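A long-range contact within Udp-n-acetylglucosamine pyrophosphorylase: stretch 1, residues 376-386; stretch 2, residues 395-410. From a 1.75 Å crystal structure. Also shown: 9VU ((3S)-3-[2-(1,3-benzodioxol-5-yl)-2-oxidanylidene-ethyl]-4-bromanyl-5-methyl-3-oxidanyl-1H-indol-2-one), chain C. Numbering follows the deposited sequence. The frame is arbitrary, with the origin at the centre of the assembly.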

# COMPACT_ATOMS: atom_id res chain seq x y z
N SER A 376 -1.12 16.51 16.30
CA SER A 376 -0.41 17.77 16.57
C SER A 376 0.81 17.94 15.68
O SER A 376 1.60 18.86 15.88
CB SER A 376 -0.04 17.88 18.05
OG SER A 376 0.92 16.90 18.44
N PHE A 377 0.95 17.09 14.68
CA PHE A 377 2.14 17.05 13.84
C PHE A 377 1.96 18.08 12.72
O PHE A 377 0.89 18.13 12.11
CB PHE A 377 2.27 15.64 13.25
CG PHE A 377 3.37 15.47 12.25
CD1 PHE A 377 4.66 15.17 12.67
CD2 PHE A 377 3.09 15.52 10.89
CE1 PHE A 377 5.68 14.98 11.73
CE2 PHE A 377 4.10 15.34 9.95
CZ PHE A 377 5.39 15.07 10.37
N THR A 378 3.01 18.86 12.45
CA THR A 378 2.86 19.96 11.50
C THR A 378 3.88 19.97 10.39
O THR A 378 3.84 20.88 9.56
CB THR A 378 2.94 21.33 12.21
OG1 THR A 378 4.11 21.35 13.01
CG2 THR A 378 1.72 21.56 13.09
N GLN A 379 4.76 18.97 10.34
CA GLN A 379 5.84 18.90 9.34
C GLN A 379 5.43 18.18 8.06
O GLN A 379 5.99 17.13 7.69
CB GLN A 379 7.10 18.30 9.98
CG GLN A 379 7.57 19.16 11.14
CD GLN A 379 8.95 18.79 11.66
OE1 GLN A 379 9.52 17.76 11.30
NE2 GLN A 379 9.50 19.65 12.53
N TYR A 380 4.46 18.76 7.36
CA TYR A 380 4.03 18.18 6.08
C TYR A 380 4.95 18.65 4.97
O TYR A 380 5.82 19.52 5.17
CB TYR A 380 2.58 18.60 5.77
CG TYR A 380 1.48 17.89 6.55
CD1 TYR A 380 1.49 17.83 7.95
CD2 TYR A 380 0.39 17.32 5.88
CE1 TYR A 380 0.46 17.23 8.66
CE2 TYR A 380 -0.63 16.70 6.58
CZ TYR A 380 -0.60 16.66 7.96
OH TYR A 380 -1.61 16.07 8.67
N HIS A 381 4.75 18.06 3.79
CA HIS A 381 5.52 18.39 2.60
C HIS A 381 4.72 19.35 1.75
O HIS A 381 3.65 19.00 1.24
CB HIS A 381 5.82 17.12 1.82
CG HIS A 381 6.67 16.14 2.57
ND1 HIS A 381 6.17 15.30 3.52
CD2 HIS A 381 8.02 15.85 2.46
CE1 HIS A 381 7.16 14.53 4.01
NE2 HIS A 381 8.30 14.86 3.36
N ALA A 382 5.22 20.58 1.61
CA ALA A 382 4.50 21.62 0.87
C ALA A 382 5.06 21.72 -0.54
O ALA A 382 6.29 21.62 -0.75
CB ALA A 382 4.66 22.97 1.58
N ALA A 383 4.19 21.90 -1.51
CA ALA A 383 4.62 22.08 -2.89
C ALA A 383 3.78 23.20 -3.52
O ALA A 383 2.60 23.29 -3.26
CB ALA A 383 4.46 20.79 -3.69
N ARG A 384 4.43 24.05 -4.32
CA ARG A 384 3.74 25.08 -5.10
C ARG A 384 3.28 24.48 -6.40
O ARG A 384 4.06 23.83 -7.09
CB ARG A 384 4.66 26.28 -5.41
CG ARG A 384 5.22 27.00 -4.21
CD ARG A 384 6.73 26.80 -4.09
NE ARG A 384 7.20 27.11 -2.73
CZ ARG A 384 7.68 28.29 -2.34
NH1 ARG A 384 7.79 29.31 -3.19
NH2 ARG A 384 8.06 28.46 -1.07
N LYS A 385 2.01 24.68 -6.73
CA LYS A 385 1.38 24.03 -7.87
C LYS A 385 0.46 25.02 -8.57
O LYS A 385 -0.08 25.92 -7.94
CB LYS A 385 0.53 22.85 -7.40
CG LYS A 385 1.28 21.71 -6.73
CD LYS A 385 1.81 20.73 -7.76
CE LYS A 385 2.71 19.70 -7.11
NZ LYS A 385 3.60 19.07 -8.14
N LYS A 386 0.31 24.87 -9.88
CA LYS A 386 -0.66 25.67 -10.61
C LYS A 386 -1.99 24.95 -10.49
O LYS A 386 -2.11 23.81 -10.87
CB LYS A 386 -0.25 25.77 -12.08
CG LYS A 386 -0.91 26.91 -12.84
CD LYS A 386 -0.60 26.73 -14.32
CE LYS A 386 -0.92 27.96 -15.15
NZ LYS A 386 -0.52 27.71 -16.57
N MET A 395 -1.82 30.05 -8.49
CA MET A 395 -0.72 29.37 -7.82
C MET A 395 -1.17 29.10 -6.39
O MET A 395 -1.72 29.99 -5.75
CB MET A 395 0.54 30.24 -7.83
CG MET A 395 1.19 30.41 -9.21
SD MET A 395 1.27 28.89 -10.20
CE MET A 395 2.55 27.95 -9.37
N GLY A 396 -0.95 27.88 -5.90
CA GLY A 396 -1.34 27.56 -4.53
C GLY A 396 -0.40 26.54 -3.93
O GLY A 396 0.50 26.04 -4.61
N ILE A 397 -0.63 26.22 -2.66
CA ILE A 397 0.24 25.28 -1.92
C ILE A 397 -0.57 24.02 -1.65
O ILE A 397 -1.67 24.09 -1.11
CB ILE A 397 0.72 25.88 -0.58
CG1 ILE A 397 1.50 27.20 -0.81
CG2 ILE A 397 1.58 24.85 0.18
CD1 ILE A 397 2.75 27.05 -1.66
N LYS A 398 -0.00 22.87 -2.03
CA LYS A 398 -0.58 21.55 -1.69
C LYS A 398 0.26 20.93 -0.59
O LYS A 398 1.47 21.15 -0.53
CB LYS A 398 -0.67 20.66 -2.93
CG LYS A 398 -1.63 21.21 -3.98
CD LYS A 398 -1.98 20.14 -5.01
CE LYS A 398 -3.01 20.64 -6.03
NZ LYS A 398 -3.22 19.62 -7.11
N LEU A 399 -0.38 20.21 0.32
CA LEU A 399 0.31 19.68 1.49
C LEU A 399 0.16 18.18 1.51
O LEU A 399 -0.93 17.69 1.31
CB LEU A 399 -0.30 20.25 2.77
CG LEU A 399 -0.12 21.76 2.92
CD1 LEU A 399 -1.04 22.26 4.04
CD2 LEU A 399 1.33 22.11 3.25
N GLU A 400 1.25 17.46 1.76
CA GLU A 400 1.15 15.99 1.80
C GLU A 400 1.86 15.44 3.02
O GLU A 400 2.81 16.04 3.51
CB GLU A 400 1.77 15.38 0.51
CG GLU A 400 0.94 15.67 -0.75
CD GLU A 400 1.56 15.11 -2.04
OE1 GLU A 400 2.76 14.75 -2.06
OE2 GLU A 400 0.84 15.06 -3.07
N ALA A 401 1.38 14.30 3.52
CA ALA A 401 2.16 13.57 4.50
C ALA A 401 2.14 12.09 4.17
O ALA A 401 1.18 11.59 3.56
CB ALA A 401 1.65 13.82 5.93
N PHE A 402 3.20 11.39 4.57
CA PHE A 402 3.37 9.96 4.23
C PHE A 402 3.58 9.13 5.47
O PHE A 402 3.94 9.68 6.53
CB PHE A 402 4.58 9.82 3.29
CG PHE A 402 4.47 10.69 2.10
CD1 PHE A 402 3.58 10.35 1.08
CD2 PHE A 402 5.12 11.92 2.06
CE1 PHE A 402 3.40 11.20 0.00
CE2 PHE A 402 4.95 12.77 0.96
CZ PHE A 402 4.09 12.41 -0.06
N LEU A 403 3.32 7.83 5.37
CA LEU A 403 3.53 6.94 6.48
C LEU A 403 4.92 7.19 7.08
O LEU A 403 5.04 7.32 8.30
CB LEU A 403 3.36 5.48 6.04
CG LEU A 403 1.87 5.18 5.87
CD1 LEU A 403 1.60 4.24 4.72
CD2 LEU A 403 1.37 4.60 7.16
N PHE A 404 5.93 7.33 6.23
CA PHE A 404 7.31 7.48 6.74
C PHE A 404 7.55 8.73 7.58
O PHE A 404 8.50 8.78 8.33
CB PHE A 404 8.40 7.35 5.64
CG PHE A 404 8.39 8.45 4.59
CD1 PHE A 404 8.81 9.76 4.90
CD2 PHE A 404 7.98 8.16 3.28
CE1 PHE A 404 8.78 10.76 3.94
CE2 PHE A 404 7.98 9.18 2.31
CZ PHE A 404 8.39 10.47 2.64
N ASP A 405 6.68 9.73 7.47
CA ASP A 405 6.85 10.93 8.29
C ASP A 405 6.61 10.60 9.77
O ASP A 405 7.05 11.35 10.65
CB ASP A 405 5.86 12.02 7.84
CG ASP A 405 6.26 12.67 6.53
OD1 ASP A 405 7.45 13.09 6.38
OD2 ASP A 405 5.39 12.82 5.65
N LEU A 406 5.89 9.51 10.03
CA LEU A 406 5.58 9.14 11.41
C LEU A 406 6.55 8.11 12.00
O LEU A 406 6.44 7.76 13.18
CB LEU A 406 4.14 8.63 11.53
CG LEU A 406 3.02 9.70 11.42
CD1 LEU A 406 3.08 10.76 12.50
CD2 LEU A 406 3.08 10.35 10.05
N PHE A 407 7.48 7.60 11.20
CA PHE A 407 8.34 6.53 11.73
C PHE A 407 9.27 7.03 12.84
O PHE A 407 9.77 6.24 13.62
CB PHE A 407 9.17 5.85 10.64
CG PHE A 407 8.34 5.13 9.60
CD1 PHE A 407 7.05 4.71 9.89
CD2 PHE A 407 8.89 4.83 8.36
CE1 PHE A 407 6.29 4.03 8.92
CE2 PHE A 407 8.15 4.17 7.39
CZ PHE A 407 6.85 3.78 7.68
N ARG A 408 9.51 8.35 12.89
CA ARG A 408 10.31 8.94 13.97
C ARG A 408 9.74 8.64 15.37
O ARG A 408 10.46 8.75 16.36
CB ARG A 408 10.40 10.45 13.76
CG ARG A 408 9.07 11.15 13.91
CD ARG A 408 9.29 12.62 14.25
NE ARG A 408 9.19 13.45 13.07
CZ ARG A 408 9.32 14.78 13.10
NH1 ARG A 408 9.57 15.41 14.25
NH2 ARG A 408 9.22 15.46 11.98
N PHE A 409 8.45 8.27 15.43
CA PHE A 409 7.79 7.98 16.71
C PHE A 409 7.82 6.51 17.12
O PHE A 409 7.31 6.17 18.20
CB PHE A 409 6.33 8.47 16.68
CG PHE A 409 6.21 9.93 16.40
CD1 PHE A 409 6.66 10.87 17.34
CD2 PHE A 409 5.67 10.38 15.20
CE1 PHE A 409 6.56 12.23 17.08
CE2 PHE A 409 5.58 11.74 14.91
CZ PHE A 409 6.02 12.67 15.87
N VAL A 410 8.43 5.66 16.28
CA VAL A 410 8.28 4.21 16.44
C VAL A 410 8.70 3.68 17.81
O VAL A 410 8.04 2.80 18.36
CB VAL A 410 9.01 3.44 15.33
CG1 VAL A 410 10.53 3.66 15.43
CG2 VAL A 410 8.64 1.96 15.35
OAN 9VU C . -6.87 17.55 10.81
CAH 9VU C . -6.85 16.40 11.30
NAG 9VU C . -7.90 15.83 11.89
CAC 9VU C . -7.53 14.60 12.34
CAB 9VU C . -8.26 13.70 13.01
CAA 9VU C . -7.74 12.47 13.45
CAF 9VU C . -6.40 12.20 13.18
CAJ 9VU C . -5.82 10.96 13.61
CAE 9VU C . -5.67 13.18 12.47
BRA 9VU C . -3.86 12.75 12.06
CAD 9VU C . -6.22 14.36 12.06
CAI 9VU C . -5.73 15.52 11.37
OAL 9VU C . -4.76 16.19 12.17
CAM 9VU C . -5.01 15.26 10.02
CAO 9VU C . -5.93 14.72 8.91
OAP 9VU C . -7.16 14.72 9.12
CAQ 9VU C . -5.34 14.31 7.68
CAV 9VU C . -3.97 14.06 7.55
CAU 9VU C . -3.43 13.68 6.37
OAY 9VU C . -2.13 13.40 6.08
CAX 9VU C . -2.08 13.45 4.63
OAW 9VU C . -3.41 13.09 4.24
CAT 9VU C . -4.19 13.49 5.29
CAS 9VU C . -5.52 13.69 5.35
CAR 9VU C . -6.12 14.09 6.54
O HOH W 1 8.16 15.59 7.85

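What holds the two strands together? Strands 381-386 and 395-400 run antiparallel, and their backbones pair directly. His381, Ala383 and Lys385 each exchange two hydrogen bonds with Glu400, Lys398 and Gly396 respectively; the first of these, from His381 N to Glu400 O, is 2.8 Å long and almost straight. Between these rungs the alpha carbons come close enough for CA-H...O contacts, such as Ala382 CA to Lys398 O at 3.4 Å, so close backbone contacts continue along the seam.

How do the side chains fit on the face carrying Ala382, Arg384, Leu399 and Ile397? Ala382 offers only a methyl, and the larger side chains across from it occupy the room around it: its CB lies 3.8 Å from Leu399 CD2 and 3.9 Å from Ile397 CG2. The end of Ile397 also reaches toward the other strand, bringing CD1 to 3.6 Å from Arg384 CG, a contact with the aliphatic part of the arginine. Farther along, Met395 curls back through three m rotamers, so that its SD rests 3.8 Å from Lys386 CA. On the other face, Gly396 has no side chain, and the lysine stems pack nearby, with Lys385 CG 4.0 Å from Lys398 CD.

What happens where the strands give way to loop? Tyr380 lays one face of its ring against the small bump of Ala401, whose CB is 3.9 Å from the ring centroid and nearly above it. Leu399 adds a looser contact, its CB 4.3 Å from Tyr380 CD2, while the hydroxyl end of the tyrosine extends to the bound ligand, with OH 3.3 Å from 9VU CAV. His381 projects from the sheet, but its ring comes back toward the second stretch, where Phe402 points an edge at its face; His381 ND1 also makes a weak 3.4 Å hydrogen bond to Glu400 O.

What does Phe377 fit against beyond the sheet? Its t rotamer carries the ring toward Asp405, Arg408 and Phe409. Phe377 CZ is 4.0 Å from Asp405 CB, and Phe377 CD1 meets the edge of the Phe409 ring at CE2, 4.2 Å away. The Arg408 guanidinium turns a face to Phe377 CE1, 3.6 Å from NH2, and that same NH2 donates a very short 2.4 Å hydrogen bond to Gln379 OE1. Nearby, a water fills the gap between the stretches, donating to Gln379 O at 2.7 Å and to Asp405 OD1 at 3.0 Å.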